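Local coordinates for post-proline cleaving enzyme (Rickettsia typhi, PDB 4HVT), which probably cleaves short peptides on the carboxyl side of proline, as a serine peptidase of the prolyl oligopeptidase family, at residues K391-N396 / I412-S417; I418-I423 / F442-Y447. One frame throughout, in Å; residues are numbered along the deposited sequence.

Interaction 1: residues K391-N396 / I412-S417. With EDO (1,2-ethanediol), chain G.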
ATOM      1  N   LYS A 391     -10.022  24.695   1.490  1.00 14.88           N
ATOM      2  CA  LYS A 391     -11.170  24.320   0.650  1.00 16.01           C
ATOM      3  C   LYS A 391     -10.636  23.526  -0.543  1.00 16.43           C
ATOM      4  O   LYS A 391      -9.635  23.918  -1.154  1.00 17.88           O
ATOM      5  CB  LYS A 391     -11.905  25.618   0.203  1.00 17.05           C
ATOM      6  N   LEU A 392     -11.193  22.361  -0.790  1.00 16.84           N
ATOM      7  CA  LEU A 392     -10.761  21.522  -1.910  1.00 16.90           C
ATOM      8  C   LEU A 392     -11.706  21.692  -3.118  1.00 19.02           C
ATOM      9  O   LEU A 392     -12.825  21.278  -3.024  1.00 20.30           O
ATOM     10  CB  LEU A 392     -10.756  20.075  -1.447  1.00 16.25           C
ATOM     11  CG  LEU A 392      -9.824  19.800  -0.248  1.00 15.63           C
ATOM     12  CD1 LEU A 392      -9.751  18.338   0.097  1.00 15.87           C
ATOM     13  CD2 LEU A 392      -8.419  20.357  -0.434  1.00 15.51           C
ATOM     14  N   PRO A 393     -11.230  22.249  -4.233  1.00 20.02           N
ATOM     15  CA  PRO A 393     -12.184  22.564  -5.301  1.00 21.85           C
ATOM     16  C   PRO A 393     -12.476  21.440  -6.258  1.00 23.13           C
ATOM     17  O   PRO A 393     -12.550  21.655  -7.486  1.00 24.46           O
ATOM     18  CB  PRO A 393     -11.490  23.717  -6.033  1.00 22.04           C
ATOM     19  CG  PRO A 393     -10.053  23.359  -5.965  1.00 22.41           C
ATOM     20  CD  PRO A 393      -9.870  22.679  -4.604  1.00 20.84           C
ATOM     21  N   TYR A 394     -12.693  20.244  -5.709  1.00 21.52           N
ATOM     22  CA  TYR A 394     -13.260  19.120  -6.445  1.00 20.99           C
ATOM     23  C   TYR A 394     -14.498  18.558  -5.662  1.00 21.08           C
ATOM     24  O   TYR A 394     -14.500  18.528  -4.406  1.00 19.98           O
ATOM     25  CB  TYR A 394     -12.189  18.023  -6.541  1.00 19.70           C
ATOM     26  CG  TYR A 394     -11.101  18.078  -7.616  1.00 18.85           C
ATOM     27  CD1 TYR A 394     -10.136  19.084  -7.637  1.00 19.35           C
ATOM     28  CD2 TYR A 394     -10.950  17.020  -8.513  1.00 19.46           C
ATOM     29  CE1 TYR A 394      -9.105  19.085  -8.591  1.00 18.89           C
ATOM     30  CE2 TYR A 394      -9.945  17.030  -9.490  1.00 18.87           C
ATOM     31  CZ  TYR A 394      -9.013  18.052  -9.506  1.00 18.94           C
ATOM     32  OH  TYR A 394      -7.997  18.038 -10.464  1.00 18.54           O
ATOM     33  N   GLN A 395     -15.537  18.094  -6.357  1.00 21.56           N
ATOM     34  CA  GLN A 395     -16.546  17.230  -5.716  1.00 22.36           C
ATOM     35  C   GLN A 395     -15.944  15.859  -5.406  1.00 19.12           C
ATOM     36  O   GLN A 395     -15.100  15.377  -6.149  1.00 18.18           O
ATOM     37  CB  GLN A 395     -17.774  17.009  -6.614  1.00 26.44           C
ATOM     38  CG  GLN A 395     -18.591  18.270  -6.865  1.00 31.53           C
ATOM     39  CD  GLN A 395     -19.339  18.736  -5.623  1.00 35.36           C
ATOM     40  OE1 GLN A 395     -19.214  19.892  -5.198  1.00 42.60           O
ATOM     41  NE2 GLN A 395     -20.102  17.827  -5.020  1.00 38.55           N
ATOM     42  N   ASN A 396     -16.384  15.213  -4.332  1.00 17.13           N
ATOM     43  CA  ASN A 396     -15.815  13.901  -3.974  1.00 15.70           C
ATOM     44  C   ASN A 396     -14.264  13.906  -3.962  1.00 14.01           C
ATOM     45  O   ASN A 396     -13.585  12.955  -4.342  1.00 12.60           O
ATOM     46  CB  ASN A 396     -16.373  12.820  -4.892  1.00 16.10           C
ATOM     47  CG  ASN A 396     -17.738  12.313  -4.429  1.00 17.03           C
ATOM     48  OD1 ASN A 396     -18.738  12.606  -5.043  1.00 18.78           O
ATOM     49  ND2 ASN A 396     -17.774  11.592  -3.309  1.00 17.55           N
ATOM     50  N   ILE A 412       0.809  19.494  -3.378  1.00 10.30           N
ATOM     51  CA  ILE A 412      -0.503  18.959  -2.991  1.00 10.22           C
ATOM     52  C   ILE A 412      -1.113  18.354  -4.251  1.00 10.25           C
ATOM     53  O   ILE A 412      -0.995  18.964  -5.316  1.00  9.88           O
ATOM     54  CB  ILE A 412      -1.411  20.092  -2.421  1.00 10.84           C
ATOM     55  CG1 ILE A 412      -1.169  20.350  -0.888  1.00 11.23           C
ATOM     56  CG2 ILE A 412      -2.873  19.747  -2.542  1.00 10.93           C
ATOM     57  CD1 ILE A 412       0.214  20.649  -0.566  1.00 11.56           C
ATOM     58  N   THR A 413      -1.773  17.202  -4.125  1.00  9.94           N
ATOM     59  CA  THR A 413      -2.644  16.746  -5.204  1.00 10.52           C
ATOM     60  C   THR A 413      -4.102  16.779  -4.765  1.00 10.61           C
ATOM     61  O   THR A 413      -4.410  16.434  -3.602  1.00 10.75           O
ATOM     62  CB  THR A 413      -2.264  15.362  -5.733  1.00 10.67           C
ATOM     63  OG1 THR A 413      -2.305  14.377  -4.676  1.00 10.60           O
ATOM     64  CG2 THR A 413      -0.900  15.427  -6.307  1.00 11.02           C
ATOM     65  N   ILE A 414      -5.012  17.122  -5.682  1.00 10.64           N
ATOM     66  CA  ILE A 414      -6.450  16.968  -5.458  1.00 10.63           C
ATOM     67  C   ILE A 414      -6.999  16.335  -6.745  1.00 11.17           C
ATOM     68  O   ILE A 414      -6.586  16.703  -7.876  1.00 11.82           O
ATOM     69  CB  ILE A 414      -7.211  18.269  -5.129  1.00 10.82           C
ATOM     70  CG1 ILE A 414      -6.506  19.116  -4.063  1.00 10.59           C
ATOM     71  CG2 ILE A 414      -8.613  17.994  -4.639  1.00 10.95           C
ATOM     72  CD1 ILE A 414      -7.029  20.505  -3.851  1.00 11.02           C
ATOM     73  N   GLU A 415      -7.913  15.401  -6.568  1.00 11.20           N
ATOM     74  CA  GLU A 415      -8.501  14.634  -7.666  1.00 11.61           C
ATOM     75  C   GLU A 415      -9.851  14.087  -7.226  1.00 11.74           C
ATOM     76  O   GLU A 415     -10.255  14.209  -6.044  1.00 11.25           O
ATOM     77  CB  GLU A 415      -7.617  13.434  -8.020  1.00 11.65           C
ATOM     78  CG  GLU A 415      -7.591  12.328  -6.952  1.00 11.82           C
ATOM     79  CD  GLU A 415      -6.401  11.445  -7.152  1.00 12.27           C
ATOM     80  OE1 GLU A 415      -6.518  10.346  -7.739  1.00 12.77           O
ATOM     81  OE2 GLU A 415      -5.275  11.856  -6.746  1.00 13.05           O
ATOM     82  N   ASN A 416     -10.554  13.464  -8.190  1.00 12.05           N
ATOM     83  CA  ASN A 416     -11.650  12.585  -7.835  1.00 11.97           C
ATOM     84  C   ASN A 416     -11.692  11.469  -8.857  1.00 12.28           C
ATOM     85  O   ASN A 416     -10.852  11.358  -9.709  1.00 12.09           O
ATOM     86  CB  ASN A 416     -12.997  13.350  -7.623  1.00 12.53           C
ATOM     87  CG  ASN A 416     -13.689  13.771  -8.911  1.00 12.90           C
ATOM     88  OD1 ASN A 416     -13.474  13.154  -9.946  1.00 13.16           O
ATOM     89  ND2 ASN A 416     -14.555  14.818  -8.848  1.00 13.59           N
ATOM     90  N   SER A 417     -12.603  10.537  -8.702  1.00 12.64           N
ATOM     91  CA  SER A 417     -12.522   9.331  -9.513  1.00 13.46           C
ATOM     92  C   SER A 417     -12.590   9.608 -11.018  1.00 13.84           C
ATOM     93  O   SER A 417     -12.102   8.791 -11.795  1.00 14.06           O
ATOM     94  CB  SER A 417     -13.619   8.365  -9.093  1.00 14.00           C
ATOM     95  OG  SER A 417     -13.517   7.102  -9.753  1.00 15.94           O
TER
HETATM   96  C1  EDO G 806      -0.825  11.094  -7.273  1.00 34.36           C
HETATM   97  O1  EDO G 806      -0.531  10.086  -6.311  1.00 35.80           O
HETATM   98  C2  EDO G 806      -2.308  11.156  -7.588  1.00 33.36           C
HETATM   99  O2  EDO G 806      -3.057  10.654  -6.493  1.00 33.18           O
HETATM  100  O   HOH W   1     -13.596  10.511  -5.922  1.00 13.04           O
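The side-chain amide of N416 is engaged at both ends: ND2 donates to Q395 O at 2.8 Å, while OD1 accepts from the backbone N of I418 and, weakly, from that of V419. The acceptor Q395 O lies close to the amide plane of N416, and the N-H...O angle of 154° makes a moderately bent bond. This clamp belongs to the seven-bladed beta-propeller. Residues 391-396 pass from the sixth blade to the inner strand 398-402 of the seventh, and 412-415 lies on that blade's second strand. The loop between the blades is thus held to the second strand of the blade it enters. Y394 and I414 carry most of the contact. With CG turned beside its backbone N (chi1 -82°), the Y394 ring lays one face on the I414-E415 peptide, where E415 N stands 3.9 Å above the centre and I414 C nearer the rim. I414 then meets the loop with two branches. CG2 touches CD1 of Y394 at 3.5 Å, whereas CD1 reaches L392 CD2 and P393 CD, each 3.7 Å away; P393 centres an inverse gamma turn that bends the loop at this point. E415 points its CB away from the loop, and its carboxylate OE1 accepts from F496 N of the hydrolase portion. The other oxygen, OE2, takes a 2.5 Å bond from O2 of an ethanediol, probably acquired during crystallisation. Next to the N416 bond a water bridges the segments, donating to N396 O at 2.9 Å and accepting from S417 N at 3.0 Å.

Interaction 2: residues I418-I423 / F442-Y447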
ATOM      1  N   ILE A 418     -13.193  10.733 -11.423  1.00 14.48           N
ATOM      2  CA  ILE A 418     -13.384  11.021 -12.854  1.00 14.92           C
ATOM      3  C   ILE A 418     -12.696  12.330 -13.313  1.00 15.14           C
ATOM      4  O   ILE A 418     -12.743  12.663 -14.492  1.00 16.35           O
ATOM      5  CB  ILE A 418     -14.872  11.030 -13.301  1.00 15.47           C
ATOM      6  CG1 ILE A 418     -15.692  12.079 -12.551  1.00 15.57           C
ATOM      7  CG2 ILE A 418     -15.494   9.637 -13.181  1.00 15.31           C
ATOM      8  CD1 ILE A 418     -17.109  12.301 -13.069  1.00 16.35           C
ATOM      9  N   VAL A 419     -12.032  13.024 -12.411  1.00 14.76           N
ATOM     10  CA  VAL A 419     -11.324  14.260 -12.734  1.00 15.03           C
ATOM     11  C   VAL A 419      -9.827  14.044 -12.462  1.00 14.49           C
ATOM     12  O   VAL A 419      -9.470  13.743 -11.340  1.00 14.06           O
ATOM     13  CB  VAL A 419     -11.865  15.472 -11.921  1.00 15.50           C
ATOM     14  CG1 VAL A 419     -11.081  16.707 -12.327  1.00 16.16           C
ATOM     15  CG2 VAL A 419     -13.371  15.665 -12.157  1.00 16.10           C
ATOM     16  N   PRO A 420      -8.952  14.186 -13.486  1.00 14.35           N
ATOM     17  CA  PRO A 420      -7.556  13.885 -13.254  1.00 13.94           C
ATOM     18  C   PRO A 420      -6.951  14.788 -12.160  1.00 13.44           C
ATOM     19  O   PRO A 420      -7.400  15.923 -11.970  1.00 14.23           O
ATOM     20  CB  PRO A 420      -6.872  14.170 -14.602  1.00 14.51           C
ATOM     21  CG  PRO A 420      -7.945  13.991 -15.602  1.00 15.07           C
ATOM     22  CD  PRO A 420      -9.215  14.423 -14.920  1.00 15.07           C
ATOM     23  N   PRO A 421      -5.926  14.270 -11.480  1.00 13.01           N
ATOM     24  CA  PRO A 421      -5.295  15.033 -10.416  1.00 12.44           C
ATOM     25  C   PRO A 421      -4.677  16.302 -10.932  1.00 12.50           C
ATOM     26  O   PRO A 421      -4.122  16.353 -12.070  1.00 13.38           O
ATOM     27  CB  PRO A 421      -4.218  14.103  -9.866  1.00 11.95           C
ATOM     28  CG  PRO A 421      -4.686  12.721 -10.290  1.00 12.06           C
ATOM     29  CD  PRO A 421      -5.348  12.927 -11.623  1.00 12.61           C
ATOM     30  N   THR A 422      -4.852  17.362 -10.137  1.00 12.19           N
ATOM     31  CA  THR A 422      -4.125  18.615 -10.312  1.00 12.29           C
ATOM     32  C   THR A 422      -3.066  18.687  -9.225  1.00 11.64           C
ATOM     33  O   THR A 422      -3.312  18.287  -8.064  1.00 11.17           O
ATOM     34  CB  THR A 422      -5.047  19.828 -10.201  1.00 12.63           C
ATOM     35  OG1 THR A 422      -6.006  19.826 -11.267  1.00 13.28           O
ATOM     36  CG2 THR A 422      -4.263  21.172 -10.290  1.00 12.99           C
ATOM     37  N   ILE A 423      -1.879  19.178  -9.586  1.00 11.49           N
ATOM     38  CA  ILE A 423      -0.791  19.383  -8.573  1.00 11.01           C
ATOM     39  C   ILE A 423      -0.732  20.864  -8.270  1.00 11.20           C
ATOM     40  O   ILE A 423      -0.715  21.718  -9.194  1.00 11.40           O
ATOM     41  CB  ILE A 423       0.589  18.951  -9.072  1.00 11.06           C
ATOM     42  CG1 ILE A 423       0.536  17.528  -9.667  1.00 11.16           C
ATOM     43  CG2 ILE A 423       1.637  19.041  -7.934  1.00 10.72           C
ATOM     44  CD1 ILE A 423       1.877  17.012 -10.159  1.00 11.37           C
ATOM     45  N   PHE A 442      -8.781  13.725 -20.742  1.00 24.50           N
ATOM     46  CA  PHE A 442      -9.868  12.903 -20.185  1.00 24.37           C
ATOM     47  C   PHE A 442     -11.059  13.820 -19.951  1.00 25.05           C
ATOM     48  O   PHE A 442     -11.007  14.718 -19.126  1.00 25.77           O
ATOM     49  CB  PHE A 442      -9.522  12.155 -18.885  1.00 23.87           C
ATOM     50  CG  PHE A 442     -10.568  11.170 -18.474  1.00 23.90           C
ATOM     51  CD1 PHE A 442     -10.703   9.956 -19.140  1.00 24.63           C
ATOM     52  CD2 PHE A 442     -11.474  11.480 -17.479  1.00 23.54           C
ATOM     53  CE1 PHE A 442     -11.721   9.054 -18.801  1.00 25.52           C
ATOM     54  CE2 PHE A 442     -12.465  10.582 -17.109  1.00 23.53           C
ATOM     55  CZ  PHE A 442     -12.606   9.365 -17.778  1.00 24.72           C
ATOM     56  N   ASP A 443     -12.125  13.583 -20.707  1.00 26.35           N
ATOM     57  CA  ASP A 443     -13.297  14.460 -20.741  1.00 26.51           C
ATOM     58  C   ASP A 443     -14.259  14.039 -19.632  1.00 25.07           C
ATOM     59  O   ASP A 443     -15.193  13.242 -19.865  1.00 25.18           O
ATOM     60  CB  ASP A 443     -13.968  14.323 -22.103  1.00 28.46           C
ATOM     61  CG  ASP A 443     -15.167  15.231 -22.248  1.00 31.34           C
ATOM     62  OD1 ASP A 443     -15.286  16.184 -21.428  1.00 31.66           O
ATOM     63  OD2 ASP A 443     -15.983  14.961 -23.169  1.00 37.50           O
ATOM     64  N   SER A 444     -14.037  14.595 -18.447  1.00 22.78           N
ATOM     65  CA  SER A 444     -14.785  14.242 -17.240  1.00 22.68           C
ATOM     66  C   SER A 444     -16.321  14.430 -17.369  1.00 23.49           C
ATOM     67  O   SER A 444     -17.084  13.683 -16.771  1.00 22.11           O
ATOM     68  CB  SER A 444     -14.204  15.021 -16.058  1.00 22.09           C
ATOM     69  OG  SER A 444     -12.792  14.796 -16.019  1.00 21.95           O
ATOM     70  N   GLU A 445     -16.754  15.409 -18.168  1.00 23.68           N
ATOM     71  CA  GLU A 445     -18.173  15.675 -18.392  1.00 25.87           C
ATOM     72  C   GLU A 445     -18.897  14.559 -19.127  1.00 25.42           C
ATOM     73  O   GLU A 445     -20.113  14.562 -19.135  1.00 26.10           O
ATOM     74  CB  GLU A 445     -18.366  16.994 -19.153  1.00 28.53           C
ATOM     75  CG  GLU A 445     -18.137  18.212 -18.292  1.00 31.11           C
ATOM     76  CD  GLU A 445     -18.819  19.465 -18.809  1.00 34.49           C
ATOM     77  OE1 GLU A 445     -19.531  19.413 -19.852  1.00 40.22           O
ATOM     78  OE2 GLU A 445     -18.644  20.528 -18.173  1.00 34.83           O
ATOM     79  N   ASN A 446     -18.175  13.634 -19.767  1.00 24.54           N
ATOM     80  CA  ASN A 446     -18.827  12.503 -20.430  1.00 25.86           C
ATOM     81  C   ASN A 446     -19.122  11.387 -19.438  1.00 23.87           C
ATOM     82  O   ASN A 446     -19.683  10.378 -19.855  1.00 24.58           O
ATOM     83  CB  ASN A 446     -17.964  11.882 -21.535  1.00 28.10           C
ATOM     84  CG  ASN A 446     -17.864  12.734 -22.742  1.00 32.95           C
ATOM     85  OD1 ASN A 446     -18.659  13.649 -22.922  1.00 36.14           O
ATOM     86  ND2 ASN A 446     -16.895  12.422 -23.619  1.00 35.87           N
ATOM     87  N   TYR A 447     -18.707  11.573 -18.164  1.00 21.92           N
ATOM     88  CA  TYR A 447     -18.879  10.543 -17.103  1.00 20.91           C
ATOM     89  C   TYR A 447     -19.672  11.003 -15.871  1.00 19.94           C
ATOM     90  O   TYR A 447     -19.844  12.198 -15.608  1.00 20.12           O
ATOM     91  CB  TYR A 447     -17.498  10.040 -16.703  1.00 20.32           C
ATOM     92  CG  TYR A 447     -16.748   9.554 -17.886  1.00 21.84           C
ATOM     93  CD1 TYR A 447     -16.896   8.236 -18.338  1.00 22.81           C
ATOM     94  CD2 TYR A 447     -15.948  10.420 -18.628  1.00 22.44           C
ATOM     95  CE1 TYR A 447     -16.253   7.793 -19.494  1.00 24.47           C
ATOM     96  CE2 TYR A 447     -15.293   9.988 -19.783  1.00 24.03           C
ATOM     97  CZ  TYR A 447     -15.431   8.681 -20.206  1.00 25.19           C
ATOM     98  OH  TYR A 447     -14.784   8.296 -21.363  1.00 27.13           O
TER
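I418 leans its branched side chain over the short 3-10 turn at 444-446: CD1 comes to 3.7 Å from Y447 O and also nears S444 O, while CG2 packs obliquely against Y447 CB at 4.1 Å. Its CG1 sits between the backbone N and the carbonyl carbon (chi1 60°), and the extended chi2 carries CD1 on to those carbonyls. The same residue's backbone O is the polar focus. S444 OG donates to I418 O in a short 2.6 Å bond, with a C=O...donor angle of 141° and the hydroxyl only modestly tilted from the carbonyl plane. F442 presents its ring edge to the same oxygen, with CE2 at 3.4 Å from I418 O and that oxygen near the ring plane. The F442 ring in turn places CZ over the rim of one face of Y447, and it meets F496 edge-to-face beyond the two segments. Farther along, P420 CG touches F442 CB at 4.1 Å, and V419 CG2 lies beside S444 OG. Backbone bonds from N446 N to D443 O and from Y447 N to S444 O close the turn that carries S444. Because residues 418-423 reach the third strand of the last propeller blade, whereas Y447 begins the first strand of the hydrolase sheet, the contact lies at the interdomain junction of the two-domain prolyl oligopeptidase fold, where propeller meets alpha/beta-hydrolase.

How the interactions relate
Interactions 1 and 2 follow one another along the chain, with centres about 11 Å apart, and share the turn between strands 410-415 and 422-426. Y394 joins them directly: its hydroxyl OH lies 2.7 Å from P420 O and 2.8 Å from T422 OG1, both probable hydrogen bonds, and CE2 of the same ring packs 3.1 Å from V419 CG1. E415 adds a looser touch, OE2 to P421 CG at 3.7 Å. Interaction 1 ties the inter-blade loop to the last propeller blade, and interaction 2 joins the next part of that blade to the segment leading into strand 447-455 of the hydrolase sheet. Neither contributes a member of the probable Ser-His-Asp triad.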